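Local coordinates for flagellar brake protein YcgR (Klebsiella pneumoniae, PDB 5KEC), which binds the second messenger c-di-GMP and, as the type 3 fimbriae transcription activator MrkH, probably binds DNA to promote fimbrial expression and biofilm formation, at residues H121-R126 / V169-Y175; T55-I59 / V90-Y96; F48-H52 / F78-K84; D141-G145 / I220-L224. All coordinates share one frame; numbering follows the deposited sequence.

From the N terminus, contact 3 opens at 48-52, and contact 2 opens at 55-59 before contact 3 closes at 78-84; contact 2 then closes at 90-96. The two loops therefore cross; both lie on the curled antiparallel sheet of the YcgR-like domain, contact 2 joining the end of strand 50-55 and the loop after it to 94-99, contact 3 linking 50-55 to 74-87 through side chains. Further along, contact 1 (121-126 to 169-175) and contact 4 (141-145 to 220-224, on the C-terminal helix) cross likewise. They touch through Leu172, Tyr175 and Ile223, joining the second sheet to that helix. The two pairs flank the chain's centre, contacts 1 and 2 about 41 Å apart, centre to centre.

Contact 1 (H121-R126 / V169-Y175); sequences HDFYCR and VLMLAEY
His121 meets Glu174 edge-on: its ring lies nearly coplanar with the carboxylate (9° between planes), and ND1 gives a weak hydrogen bond of 3.0 Å to OE2. The imidazole is poorly ordered. Asp122 centres an inverse gamma turn and points its carboxylate outward, as suits an acidic residue on the exposed side. Phe123 fills the interior. With CG anti to its carbonyl carbon (chi1 -65°), its ring slides over Leu172, whose CD2 stands 4.0 Å from the ring centroid in a CH-pi contact; His121 CB covers the opposite face. The ring's CZ reaches Tyr175 CD2 at 4.1 Å. From Tyr124 onward the chains pair as antiparallel strands: Tyr124 N donates to Met171 O at 3.0 Å and Met171 N to Tyr124 O at 2.7 Å, a ladder repeated between Arg126 and Val169. Cys125, small and apolar, turns to the buried face with Leu170. On the other face the extended Arg126 chain crosses Met171 at about a right angle, CD lying 3.7 Å from SD. The contact thus grades from a backbone ladder, through Phe123, Leu172 and Tyr175 packed together, the last two also touching Ile223 of helix 214-234, to a feeble polar link that probably adds little.

Contact 2 (T55-I59 / V90-Y96); sequences THRKI and VDKGIRY
Thr55 and Ile94 form one antiparallel hydrogen-bonded pair at the end of strand 50-55, with Thr55 N to Ile94 O at 3.0 Å and Ile94 N to Thr55 O at 3.3 Å. Beyond this pair the first chain turns away, and side chains take over. Thr55 OG1, anti to its backbone N (chi1 175°), accepts from Arg57 N in an ST turn, while the methyl CG2 rests 3.3 Å from Tyr96 CE1. His56 reaches back across the turn: NE2 donates to Asp91 O at 2.9 Å, the acceptor lying in the ring plane, and Gly93 CA packs over one face of the His56 ring, 4.0 Å from its centroid, in a CH-pi contact. Tyr96 has its ring between Ile94 CG2 on one face and Ile59 CD1 on the other, Ile59 CD1 standing 3.9 Å from the centroid. Tyr96 OH donates to Arg57 O at 2.5 Å, on a carbonyl lone pair, and accepts a longer bond from Ile59 N. Tyrosine suits the place because its flat ring can be gripped by aliphatic groups while its hydroxyl serves two backbone groups of the loop. The loop is thus held to the strand by a single beta bridge supplemented by the His56 and Tyr96 side-chain bonds to backbone groups.

Contact 3 (F48-H52 / F78-K84); sequences FAEFH and FNAALTK
Glu50 reaches across to Thr83 and Lys84 with a side chain that is extended beyond CG. Its CB points toward strand 78-84, and CG comes to 4.1 Å from Thr83 OG1. CD then sits between the two polar partners, 3.5 Å from Lys84 NZ and equally far from Thr83 OG1. At the tip the oxygens divide the work. OE1 takes Lys84 NZ on its syn lone pair at 2.8 Å, a salt bridge, while OE2 accepts from Thr83 OG1 at 2.8 Å, met from above the carboxylate plane (63° out of it). Thr83 and Lys84 both face Ala97 in a classic beta bulge, and both direct their side chains toward Glu50, which neighbouring residues of a regular strand would not do. Two bonds thus fix the carboxylate's rotation, and the lysine probably stabilises its negative charge. Deeper in, Phe51 and Phe78 make an offset edge-to-face pair, the edge of Phe78 turned to the face of Phe51 with centroids 5.9 Å apart and planes at 83°. The small methyl of Ala80 lies at the Phe51 edge, CB 3.8 Å from CE2. Strands 50-52 and 78-84 run nearly at right angles (82°) and are not direct neighbours: strand 94-99 pairs with each of them as the sheet curls. Phe20 of helix 13-25, Phe67 of strand 64-71 and Phe98 of strand 94-99 complete the aromatic cluster in the interior.

Contact 4 (D141-G145 / I220-L224); sequences DISDG and IEKIL
Leu224 and Ile142 meet where the C-terminal helix lies against the end of strand 134-142, with Asp144 bordering them. Leu224 spreads its two methyls along the loop backbone: CD2 comes 3.4 Å from Ile142 O and 4.1 Å from Ile142 CG2, while CD1 presses on Asp144, 3.2 Å from its N and 3.3 Å from its CB. A forked leucine suits this place, one branch serving the strand, the other the turn. Ile142 sends CG1 anti to its backbone N (chi1 -170°), and CD1 thereby reaches Ile220 CD1 at 4.2 Å. Asp144 lies crosswise to Leu224; its CB also touches Glu221 CG, and the two carboxylates come near each other, OD1 to OE2 at 4.5 Å, probably mildly unfavourable. The turn itself is held by Ser143 OG, which accepts from Gly145 N in an ST turn and from Gly146 N. Residues 141-146 match the D-x-S-x-x-G signature of PilZ domains, and Asp141, Ser143 and Gly146 contact c-di-GMP in the ligand-bound protein. Thus the helix holds the binding loop by van der Waals packing, with no hydrogen bond between the segments, covering its backbone with aliphatic side chains while Ser143 OG holds the turn from within.

Contact 1 (H121-R126 / V169-Y175)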
loop_
_atom_site.group_PDB
_atom_site.type_symbol
_atom_site.label_atom_id
_atom_site.label_comp_id
_atom_site.label_asym_id
_atom_site.label_seq_id
_atom_site.Cartn_x
_atom_site.Cartn_y
_atom_site.Cartn_z
ATOM N N HIS B 121 6.645 -16.217 13.727
ATOM C CA HIS B 121 8.096 -16.135 13.570
ATOM C C HIS B 121 8.779 -15.095 14.466
ATOM O O HIS B 121 8.167 -14.116 14.889
ATOM C CB HIS B 121 8.457 -15.886 12.103
ATOM C CG HIS B 121 8.304 -17.093 11.230
ATOM N ND1 HIS B 121 9.340 -17.969 10.983
ATOM C CD2 HIS B 121 7.238 -17.569 10.544
ATOM C CE1 HIS B 121 8.918 -18.933 10.183
ATOM N NE2 HIS B 121 7.647 -18.713 9.901
ATOM N N ASP B 122 10.058 -15.336 14.742
ATOM C CA ASP B 122 10.886 -14.450 15.558
ATOM C C ASP B 122 11.519 -13.364 14.689
ATOM O O ASP B 122 12.723 -13.374 14.466
ATOM C CB ASP B 122 12.002 -15.263 16.220
ATOM C CG ASP B 122 11.925 -15.249 17.735
ATOM O OD1 ASP B 122 10.906 -14.781 18.287
ATOM O OD2 ASP B 122 12.887 -15.724 18.375
ATOM N N PHE B 123 10.708 -12.438 14.194
ATOM C CA PHE B 123 11.205 -11.393 13.309
ATOM C C PHE B 123 11.362 -10.100 14.090
ATOM O O PHE B 123 10.496 -9.745 14.883
ATOM C CB PHE B 123 10.244 -11.172 12.138
ATOM C CG PHE B 123 10.117 -12.353 11.206
ATOM C CD1 PHE B 123 11.042 -13.385 11.227
ATOM C CD2 PHE B 123 9.068 -12.419 10.300
ATOM C CE1 PHE B 123 10.927 -14.462 10.356
ATOM C CE2 PHE B 123 8.941 -13.493 9.430
ATOM C CZ PHE B 123 9.874 -14.516 9.455
ATOM N N TYR B 124 12.466 -9.395 13.860
ATOM C CA TYR B 124 12.726 -8.138 14.557
ATOM C C TYR B 124 13.238 -7.102 13.563
ATOM O O TYR B 124 13.621 -7.444 12.439
ATOM C CB TYR B 124 13.757 -8.337 15.680
ATOM C CG TYR B 124 13.303 -9.244 16.804
ATOM C CD1 TYR B 124 12.667 -8.728 17.926
ATOM C CD2 TYR B 124 13.515 -10.621 16.747
ATOM C CE1 TYR B 124 12.248 -9.556 18.959
ATOM C CE2 TYR B 124 13.100 -11.457 17.772
ATOM C CZ TYR B 124 12.465 -10.919 18.876
ATOM O OH TYR B 124 12.053 -11.741 19.903
ATOM N N CYS B 125 13.225 -5.839 13.970
ATOM C CA CYS B 125 13.832 -4.773 13.180
ATOM C C CYS B 125 14.768 -3.968 14.068
ATOM O O CYS B 125 14.354 -3.443 15.108
ATOM C CB CYS B 125 12.768 -3.855 12.591
ATOM S SG CYS B 125 13.445 -2.414 11.737
ATOM N N ARG B 126 16.031 -3.873 13.665
ATOM C CA ARG B 126 17.010 -3.161 14.470
ATOM C C ARG B 126 17.655 -2.079 13.627
ATOM O O ARG B 126 17.551 -2.095 12.404
ATOM C CB ARG B 126 18.084 -4.117 14.999
ATOM C CG ARG B 126 19.205 -4.377 14.006
ATOM C CD ARG B 126 20.169 -5.433 14.521
ATOM N NE ARG B 126 20.806 -6.158 13.424
ATOM C CZ ARG B 126 22.031 -5.914 12.975
ATOM N NH1 ARG B 126 22.765 -4.962 13.535
ATOM N NH2 ARG B 126 22.526 -6.624 11.968
ATOM N N VAL B 169 17.238 -2.635 9.662
ATOM C CA VAL B 169 17.524 -4.007 9.263
ATOM C C VAL B 169 16.440 -4.968 9.730
ATOM O O VAL B 169 16.162 -5.073 10.928
ATOM C CB VAL B 169 18.897 -4.490 9.771
ATOM C CG1 VAL B 169 19.183 -5.900 9.261
ATOM C CG2 VAL B 169 19.998 -3.521 9.334
ATOM N N LEU B 170 15.832 -5.670 8.779
ATOM C CA LEU B 170 14.855 -6.702 9.101
ATOM C C LEU B 170 15.567 -8.004 9.445
ATOM O O LEU B 170 16.175 -8.632 8.586
ATOM C CB LEU B 170 13.910 -6.913 7.919
ATOM C CG LEU B 170 13.326 -5.627 7.338
ATOM C CD1 LEU B 170 12.441 -5.940 6.150
ATOM C CD2 LEU B 170 12.565 -4.838 8.410
ATOM N N MET B 171 15.523 -8.386 10.714
ATOM C CA MET B 171 16.053 -9.670 11.146
ATOM C C MET B 171 14.961 -10.723 10.970
ATOM O O MET B 171 14.002 -10.769 11.744
ATOM C CB MET B 171 16.477 -9.594 12.608
ATOM C CG MET B 171 17.529 -8.520 12.886
ATOM S SD MET B 171 17.733 -8.161 14.646
ATOM C CE MET B 171 18.244 -9.751 15.291
ATOM N N LEU B 172 15.098 -11.567 9.953
ATOM C CA LEU B 172 14.016 -12.487 9.608
ATOM C C LEU B 172 14.379 -13.953 9.832
ATOM O O LEU B 172 14.030 -14.821 9.034
ATOM C CB LEU B 172 13.557 -12.251 8.167
ATOM C CG LEU B 172 13.162 -10.799 7.860
ATOM C CD1 LEU B 172 13.070 -10.535 6.355
ATOM C CD2 LEU B 172 11.853 -10.437 8.562
ATOM N N ALA B 173 15.071 -14.220 10.932
ATOM C CA ALA B 173 15.392 -15.590 11.324
ATOM C C ALA B 173 15.939 -16.394 10.148
ATOM O O ALA B 173 16.964 -16.031 9.553
ATOM C CB ALA B 173 14.158 -16.278 11.917
ATOM N N GLU B 174 15.247 -17.478 9.806
ATOM C CA GLU B 174 15.736 -18.412 8.791
ATOM C C GLU B 174 15.944 -17.762 7.425
ATOM O O GLU B 174 16.657 -18.301 6.581
ATOM C CB GLU B 174 14.783 -19.605 8.639
ATOM C CG GLU B 174 13.995 -19.959 9.888
ATOM C CD GLU B 174 12.531 -19.568 9.781
ATOM O OE1 GLU B 174 11.739 -20.354 9.213
ATOM O OE2 GLU B 174 12.172 -18.475 10.267
ATOM N N TYR B 175 15.312 -16.613 7.200
ATOM C CA TYR B 175 15.358 -15.973 5.887
ATOM C C TYR B 175 16.508 -14.993 5.747
ATOM O O TYR B 175 16.703 -14.416 4.680
ATOM C CB TYR B 175 14.033 -15.281 5.575
ATOM C CG TYR B 175 12.858 -16.232 5.563
ATOM C CD1 TYR B 175 12.479 -16.875 4.393
ATOM C CD2 TYR B 175 12.131 -16.491 6.724
ATOM C CE1 TYR B 175 11.404 -17.748 4.373
ATOM C CE2 TYR B 175 11.054 -17.369 6.716
ATOM C CZ TYR B 175 10.697 -17.991 5.535
ATOM O OH TYR B 175 9.629 -18.858 5.509
#

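Contact 2 (T55-I59 / V90-Y96)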
loop_
_atom_site.group_PDB
_atom_site.type_symbol
_atom_site.label_atom_id
_atom_site.label_comp_id
_atom_site.label_asym_id
_atom_site.label_seq_id
_atom_site.Cartn_x
_atom_site.Cartn_y
_atom_site.Cartn_z
ATOM N N THR B 55 -12.442 14.517 -4.631
ATOM C CA THR B 55 -12.612 14.156 -3.237
ATOM C C THR B 55 -12.093 15.273 -2.343
ATOM O O THR B 55 -11.204 16.023 -2.730
ATOM C CB THR B 55 -11.856 12.854 -2.909
ATOM O OG1 THR B 55 -11.953 12.581 -1.506
ATOM C CG2 THR B 55 -10.393 12.982 -3.289
ATOM N N HIS B 56 -12.653 15.390 -1.147
ATOM C CA HIS B 56 -12.172 16.387 -0.199
ATOM C C HIS B 56 -10.917 15.912 0.528
ATOM O O HIS B 56 -10.212 16.708 1.142
ATOM C CB HIS B 56 -13.270 16.769 0.801
ATOM C CG HIS B 56 -14.290 17.715 0.245
ATOM N ND1 HIS B 56 -15.418 17.288 -0.422
ATOM C CD2 HIS B 56 -14.348 19.068 0.250
ATOM C CE1 HIS B 56 -16.128 18.335 -0.799
ATOM N NE2 HIS B 56 -15.500 19.429 -0.403
ATOM N N ARG B 57 -10.636 14.614 0.447
ATOM C CA ARG B 57 -9.494 14.036 1.153
ATOM C C ARG B 57 -8.159 14.463 0.540
ATOM O O ARG B 57 -8.071 14.751 -0.657
ATOM C CB ARG B 57 -9.586 12.509 1.162
ATOM C CG ARG B 57 -11.002 11.966 1.234
ATOM C CD ARG B 57 -11.631 12.186 2.594
ATOM N NE ARG B 57 -11.006 11.360 3.622
ATOM C CZ ARG B 57 -11.619 10.963 4.731
ATOM N NH1 ARG B 57 -12.880 11.307 4.957
ATOM N NH2 ARG B 57 -10.973 10.213 5.613
ATOM N N LYS B 58 -7.123 14.505 1.369
ATOM C CA LYS B 58 -5.772 14.757 0.880
ATOM C C LYS B 58 -5.125 13.426 0.520
ATOM O O LYS B 58 -5.133 12.484 1.316
ATOM C CB LYS B 58 -4.923 15.481 1.933
ATOM C CG LYS B 58 -5.266 16.955 2.151
ATOM C CD LYS B 58 -6.552 17.131 2.946
ATOM C CE LYS B 58 -6.564 18.464 3.687
ATOM N NZ LYS B 58 -6.332 19.623 2.777
ATOM N N ILE B 59 -4.575 13.349 -0.684
ATOM C CA ILE B 59 -3.926 12.134 -1.151
ATOM C C ILE B 59 -2.461 12.428 -1.438
ATOM O O ILE B 59 -2.153 13.355 -2.186
ATOM C CB ILE B 59 -4.598 11.601 -2.427
ATOM C CG1 ILE B 59 -6.099 11.422 -2.200
ATOM C CG2 ILE B 59 -3.963 10.289 -2.869
ATOM C CD1 ILE B 59 -6.880 11.172 -3.476
ATOM N N VAL B 90 -16.806 22.292 -6.618
ATOM C CA VAL B 90 -18.052 21.604 -6.303
ATOM C C VAL B 90 -18.073 21.380 -4.803
ATOM O O VAL B 90 -17.446 20.443 -4.305
ATOM C CB VAL B 90 -18.165 20.245 -7.008
ATOM C CG1 VAL B 90 -19.619 19.824 -7.105
ATOM C CG2 VAL B 90 -17.541 20.304 -8.387
ATOM N N ASP B 91 -18.787 22.242 -4.084
ATOM C CA ASP B 91 -18.703 22.247 -2.633
ATOM C C ASP B 91 -17.230 22.452 -2.317
ATOM O O ASP B 91 -16.705 21.934 -1.330
ATOM C CB ASP B 91 -19.214 20.921 -2.063
ATOM C CG ASP B 91 -19.334 20.940 -0.554
ATOM O OD1 ASP B 91 -19.223 19.858 0.061
ATOM O OD2 ASP B 91 -19.538 22.035 0.017
ATOM N N LYS B 92 -16.576 23.219 -3.187
ATOM C CA LYS B 92 -15.126 23.382 -3.183
ATOM C C LYS B 92 -14.383 22.091 -2.853
ATOM O O LYS B 92 -13.790 21.955 -1.782
ATOM C CB LYS B 92 -14.696 24.524 -2.260
ATOM C CG LYS B 92 -14.359 25.802 -3.015
ATOM C CD LYS B 92 -13.378 25.509 -4.144
ATOM C CE LYS B 92 -13.011 26.765 -4.920
ATOM N NZ LYS B 92 -14.181 27.351 -5.628
ATOM N N GLY B 93 -14.426 21.147 -3.789
ATOM C CA GLY B 93 -13.725 19.887 -3.646
ATOM C C GLY B 93 -12.424 19.908 -4.421
ATOM O O GLY B 93 -12.135 20.864 -5.141
ATOM N N ILE B 94 -11.629 18.856 -4.270
ATOM C CA ILE B 94 -10.362 18.762 -4.978
ATOM C C ILE B 94 -10.470 17.848 -6.186
ATOM O O ILE B 94 -10.903 16.703 -6.074
ATOM C CB ILE B 94 -9.239 18.236 -4.073
ATOM C CG1 ILE B 94 -9.041 19.170 -2.879
ATOM C CG2 ILE B 94 -7.954 18.091 -4.868
ATOM C CD1 ILE B 94 -8.636 18.451 -1.603
ATOM N N ARG B 95 -10.081 18.370 -7.341
ATOM C CA ARG B 95 -9.991 17.579 -8.555
ATOM C C ARG B 95 -8.563 17.074 -8.704
ATOM O O ARG B 95 -7.631 17.864 -8.856
ATOM C CB ARG B 95 -10.387 18.418 -9.770
ATOM C CG ARG B 95 -10.325 17.670 -11.090
ATOM C CD ARG B 95 -10.883 18.508 -12.236
ATOM N NE ARG B 95 -9.971 19.568 -12.662
ATOM C CZ ARG B 95 -10.047 20.833 -12.258
ATOM N NH1 ARG B 95 -11.000 21.210 -11.414
ATOM N NH2 ARG B 95 -9.169 21.725 -12.702
ATOM N N TYR B 96 -8.398 15.758 -8.631
ATOM C CA TYR B 96 -7.100 15.121 -8.821
ATOM C C TYR B 96 -6.974 14.567 -10.232
ATOM O O TYR B 96 -7.888 13.909 -10.732
ATOM C CB TYR B 96 -6.925 13.963 -7.840
ATOM C CG TYR B 96 -6.779 14.370 -6.396
ATOM C CD1 TYR B 96 -7.875 14.389 -5.545
ATOM C CD2 TYR B 96 -5.539 14.723 -5.876
ATOM C CE1 TYR B 96 -7.741 14.748 -4.223
ATOM C CE2 TYR B 96 -5.397 15.087 -4.552
ATOM C CZ TYR B 96 -6.505 15.096 -3.731
ATOM O OH TYR B 96 -6.372 15.455 -2.414
#

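Contact 3 (F48-H52 / F78-K84)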
loop_
_atom_site.group_PDB
_atom_site.type_symbol
_atom_site.label_atom_id
_atom_site.label_comp_id
_atom_site.label_asym_id
_atom_site.label_seq_id
_atom_site.Cartn_x
_atom_site.Cartn_y
_atom_site.Cartn_z
ATOM N N PHE B 48 -6.838 11.197 -23.115
ATOM C CA PHE B 48 -5.808 10.352 -23.707
ATOM C C PHE B 48 -4.632 10.072 -22.774
ATOM O O PHE B 48 -3.921 9.082 -22.945
ATOM C CB PHE B 48 -5.320 10.960 -25.025
ATOM C CG PHE B 48 -4.721 12.333 -24.877
ATOM C CD1 PHE B 48 -3.344 12.503 -24.832
ATOM C CD2 PHE B 48 -5.534 13.453 -24.782
ATOM C CE1 PHE B 48 -2.787 13.764 -24.698
ATOM C CE2 PHE B 48 -4.984 14.718 -24.647
ATOM C CZ PHE B 48 -3.606 14.871 -24.605
ATOM N N ALA B 49 -4.433 10.928 -21.779
ATOM C CA ALA B 49 -3.240 10.834 -20.941
ATOM C C ALA B 49 -3.521 10.696 -19.442
ATOM O O ALA B 49 -2.654 10.249 -18.687
ATOM C CB ALA B 49 -2.335 12.030 -21.196
ATOM N N GLU B 50 -4.723 11.077 -19.015
ATOM C CA GLU B 50 -5.025 11.175 -17.590
ATOM C C GLU B 50 -6.469 10.803 -17.262
ATOM O O GLU B 50 -7.339 10.825 -18.125
ATOM C CB GLU B 50 -4.746 12.597 -17.094
ATOM C CG GLU B 50 -3.282 12.997 -17.125
ATOM C CD GLU B 50 -3.073 14.484 -16.898
ATOM O OE1 GLU B 50 -4.007 15.270 -17.177
ATOM O OE2 GLU B 50 -1.969 14.861 -16.445
ATOM N N PHE B 51 -6.708 10.436 -16.009
ATOM C CA PHE B 51 -8.070 10.269 -15.519
ATOM C C PHE B 51 -8.230 11.086 -14.254
ATOM O O PHE B 51 -7.267 11.293 -13.522
ATOM C CB PHE B 51 -8.402 8.799 -15.253
ATOM C CG PHE B 51 -7.688 8.213 -14.067
ATOM C CD1 PHE B 51 -8.254 8.276 -12.801
ATOM C CD2 PHE B 51 -6.456 7.589 -14.221
ATOM C CE1 PHE B 51 -7.601 7.729 -11.703
ATOM C CE2 PHE B 51 -5.792 7.039 -13.130
ATOM C CZ PHE B 51 -6.365 7.115 -11.866
ATOM N N HIS B 52 -9.447 11.552 -13.997
ATOM C CA HIS B 52 -9.693 12.403 -12.841
ATOM C C HIS B 52 -10.589 11.740 -11.823
ATOM O O HIS B 52 -11.453 10.943 -12.168
ATOM C CB HIS B 52 -10.354 13.709 -13.268
ATOM C CG HIS B 52 -9.490 14.565 -14.130
ATOM N ND1 HIS B 52 -9.793 15.879 -14.413
ATOM C CD2 HIS B 52 -8.329 14.297 -14.771
ATOM C CE1 HIS B 52 -8.855 16.382 -15.197
ATOM N NE2 HIS B 52 -7.956 15.443 -15.430
ATOM N N PHE B 78 -4.600 -1.417 -10.575
ATOM C CA PHE B 78 -3.523 -0.693 -11.217
ATOM C C PHE B 78 -2.967 0.338 -10.251
ATOM O O PHE B 78 -3.557 0.601 -9.204
ATOM C CB PHE B 78 -4.025 -0.013 -12.493
ATOM C CG PHE B 78 -5.129 0.973 -12.261
ATOM C CD1 PHE B 78 -4.855 2.326 -12.154
ATOM C CD2 PHE B 78 -6.446 0.546 -12.142
ATOM C CE1 PHE B 78 -5.876 3.241 -11.942
ATOM C CE2 PHE B 78 -7.471 1.454 -11.931
ATOM C CZ PHE B 78 -7.183 2.803 -11.833
ATOM N N ASN B 79 -1.822 0.907 -10.602
ATOM C CA ASN B 79 -1.235 1.987 -9.833
ATOM C C ASN B 79 -1.139 3.192 -10.737
ATOM O O ASN B 79 -1.021 3.047 -11.949
ATOM C CB ASN B 79 0.151 1.596 -9.326
ATOM C CG ASN B 79 0.106 0.437 -8.351
ATOM O OD1 ASN B 79 -0.019 0.634 -7.142
ATOM N ND2 ASN B 79 0.206 -0.782 -8.871
ATOM N N ALA B 80 -1.203 4.384 -10.157
ATOM C CA ALA B 80 -1.100 5.598 -10.944
ATOM C C ALA B 80 -0.605 6.742 -10.085
ATOM O O ALA B 80 -0.954 6.856 -8.909
ATOM C CB ALA B 80 -2.443 5.946 -11.591
ATOM N N ALA B 81 0.223 7.587 -10.679
ATOM C CA ALA B 81 0.772 8.727 -9.970
ATOM C C ALA B 81 -0.068 9.970 -10.233
ATOM O O ALA B 81 -0.626 10.144 -11.318
ATOM C CB ALA B 81 2.225 8.963 -10.386
ATOM N N LEU B 82 -0.147 10.826 -9.224
ATOM C CA LEU B 82 -0.876 12.079 -9.315
ATOM C C LEU B 82 -0.055 13.066 -10.131
ATOM O O LEU B 82 1.146 13.215 -9.906
ATOM C CB LEU B 82 -1.124 12.615 -7.904
ATOM C CG LEU B 82 -2.051 13.799 -7.638
ATOM C CD1 LEU B 82 -2.350 13.856 -6.150
ATOM C CD2 LEU B 82 -1.443 15.109 -8.112
ATOM N N THR B 83 -0.698 13.731 -11.083
ATOM C CA THR B 83 -0.009 14.699 -11.931
ATOM C C THR B 83 -0.433 16.132 -11.610
ATOM O O THR B 83 0.396 17.042 -11.592
ATOM C CB THR B 83 -0.262 14.428 -13.425
ATOM O OG1 THR B 83 -1.650 14.619 -13.721
ATOM C CG2 THR B 83 0.143 13.005 -13.785
ATOM N N LYS B 84 -1.725 16.323 -11.360
ATOM C CA LYS B 84 -2.274 17.649 -11.094
ATOM C C LYS B 84 -3.288 17.586 -9.964
ATOM O O LYS B 84 -3.856 16.528 -9.685
ATOM C CB LYS B 84 -2.969 18.201 -12.340
ATOM C CG LYS B 84 -2.167 18.091 -13.620
ATOM C CD LYS B 84 -3.062 18.268 -14.840
ATOM C CE LYS B 84 -2.295 18.019 -16.129
ATOM N NZ LYS B 84 -3.203 17.984 -17.305
#

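Contact 4 (D141-G145 / I220-L224)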
loop_
_atom_site.group_PDB
_atom_site.type_symbol
_atom_site.label_atom_id
_atom_site.label_comp_id
_atom_site.label_asym_id
_atom_site.label_seq_id
_atom_site.Cartn_x
_atom_site.Cartn_y
_atom_site.Cartn_z
ATOM N N ASP B 141 3.413 -7.871 12.206
ATOM C CA ASP B 141 2.816 -8.363 10.974
ATOM C C ASP B 141 3.544 -7.784 9.777
ATOM O O ASP B 141 4.382 -6.891 9.917
ATOM C CB ASP B 141 1.314 -8.070 10.914
ATOM C CG ASP B 141 1.003 -6.596 10.982
ATOM O OD1 ASP B 141 1.801 -5.795 10.449
ATOM O OD2 ASP B 141 -0.045 -6.240 11.565
ATOM N N ILE B 142 3.226 -8.295 8.600
ATOM C CA ILE B 142 3.994 -7.950 7.419
ATOM C C ILE B 142 3.196 -8.211 6.144
ATOM O O ILE B 142 2.450 -9.188 6.048
ATOM C CB ILE B 142 5.330 -8.739 7.398
ATOM C CG1 ILE B 142 6.264 -8.226 6.307
ATOM C CG2 ILE B 142 5.075 -10.233 7.244
ATOM C CD1 ILE B 142 7.608 -8.917 6.305
ATOM N N SER B 143 3.329 -7.303 5.186
ATOM C CA SER B 143 2.798 -7.509 3.848
ATOM C C SER B 143 3.974 -7.305 2.910
ATOM O O SER B 143 5.117 -7.262 3.363
ATOM C CB SER B 143 1.676 -6.518 3.543
ATOM O OG SER B 143 2.158 -5.187 3.521
ATOM N N ASP B 144 3.716 -7.189 1.615
ATOM C CA ASP B 144 4.806 -6.962 0.673
ATOM C C ASP B 144 5.091 -5.474 0.537
ATOM O O ASP B 144 6.044 -5.072 -0.130
ATOM C CB ASP B 144 4.508 -7.598 -0.688
ATOM C CG ASP B 144 3.188 -7.151 -1.262
ATOM O OD1 ASP B 144 2.577 -7.937 -2.017
ATOM O OD2 ASP B 144 2.762 -6.015 -0.960
ATOM N N GLY B 145 4.272 -4.658 1.192
ATOM C CA GLY B 145 4.428 -3.218 1.114
ATOM C C GLY B 145 4.828 -2.584 2.432
ATOM O O GLY B 145 5.279 -1.438 2.468
ATOM N N ILE B 220 11.054 -10.680 0.441
ATOM C CA ILE B 220 9.887 -10.419 1.281
ATOM C C ILE B 220 8.667 -11.192 0.782
ATOM O O ILE B 220 7.898 -11.742 1.572
ATOM C CB ILE B 220 9.547 -8.911 1.336
ATOM C CG1 ILE B 220 10.626 -8.143 2.099
ATOM C CG2 ILE B 220 8.202 -8.693 1.996
ATOM C CD1 ILE B 220 10.757 -8.558 3.535
ATOM N N GLU B 221 8.498 -11.230 -0.537
ATOM C CA GLU B 221 7.342 -11.883 -1.144
ATOM C C GLU B 221 7.371 -13.394 -0.938
ATOM O O GLU B 221 6.329 -14.027 -0.783
ATOM C CB GLU B 221 7.242 -11.515 -2.629
ATOM C CG GLU B 221 6.751 -10.081 -2.846
ATOM C CD GLU B 221 6.939 -9.576 -4.271
ATOM O OE1 GLU B 221 7.904 -10.002 -4.944
ATOM O OE2 GLU B 221 6.120 -8.740 -4.715
ATOM N N LYS B 222 8.569 -13.969 -0.913
ATOM C CA LYS B 222 8.707 -15.398 -0.658
ATOM C C LYS B 222 8.361 -15.740 0.783
ATOM O O LYS B 222 7.715 -16.752 1.052
ATOM C CB LYS B 222 10.116 -15.875 -0.991
ATOM C CG LYS B 222 10.405 -15.881 -2.479
ATOM C CD LYS B 222 11.752 -16.517 -2.788
ATOM C CE LYS B 222 12.900 -15.751 -2.149
ATOM N NZ LYS B 222 14.223 -16.324 -2.527
ATOM N N ILE B 223 8.790 -14.893 1.711
ATOM C CA ILE B 223 8.420 -15.061 3.107
ATOM C C ILE B 223 6.902 -14.981 3.261
ATOM O O ILE B 223 6.299 -15.758 4.005
ATOM C CB ILE B 223 9.061 -13.976 3.988
ATOM C CG1 ILE B 223 10.587 -14.059 3.926
ATOM C CG2 ILE B 223 8.563 -14.091 5.428
ATOM C CD1 ILE B 223 11.277 -12.931 4.651
ATOM N N LEU B 224 6.290 -14.025 2.566
ATOM C CA LEU B 224 4.845 -13.836 2.627
ATOM C C LEU B 224 4.125 -15.096 2.189
ATOM O O LEU B 224 3.229 -15.586 2.875
ATOM C CB LEU B 224 4.415 -12.682 1.731
ATOM C CG LEU B 224 4.589 -11.274 2.280
ATOM C CD1 LEU B 224 4.276 -10.286 1.183
ATOM C CD2 LEU B 224 3.687 -11.060 3.482
#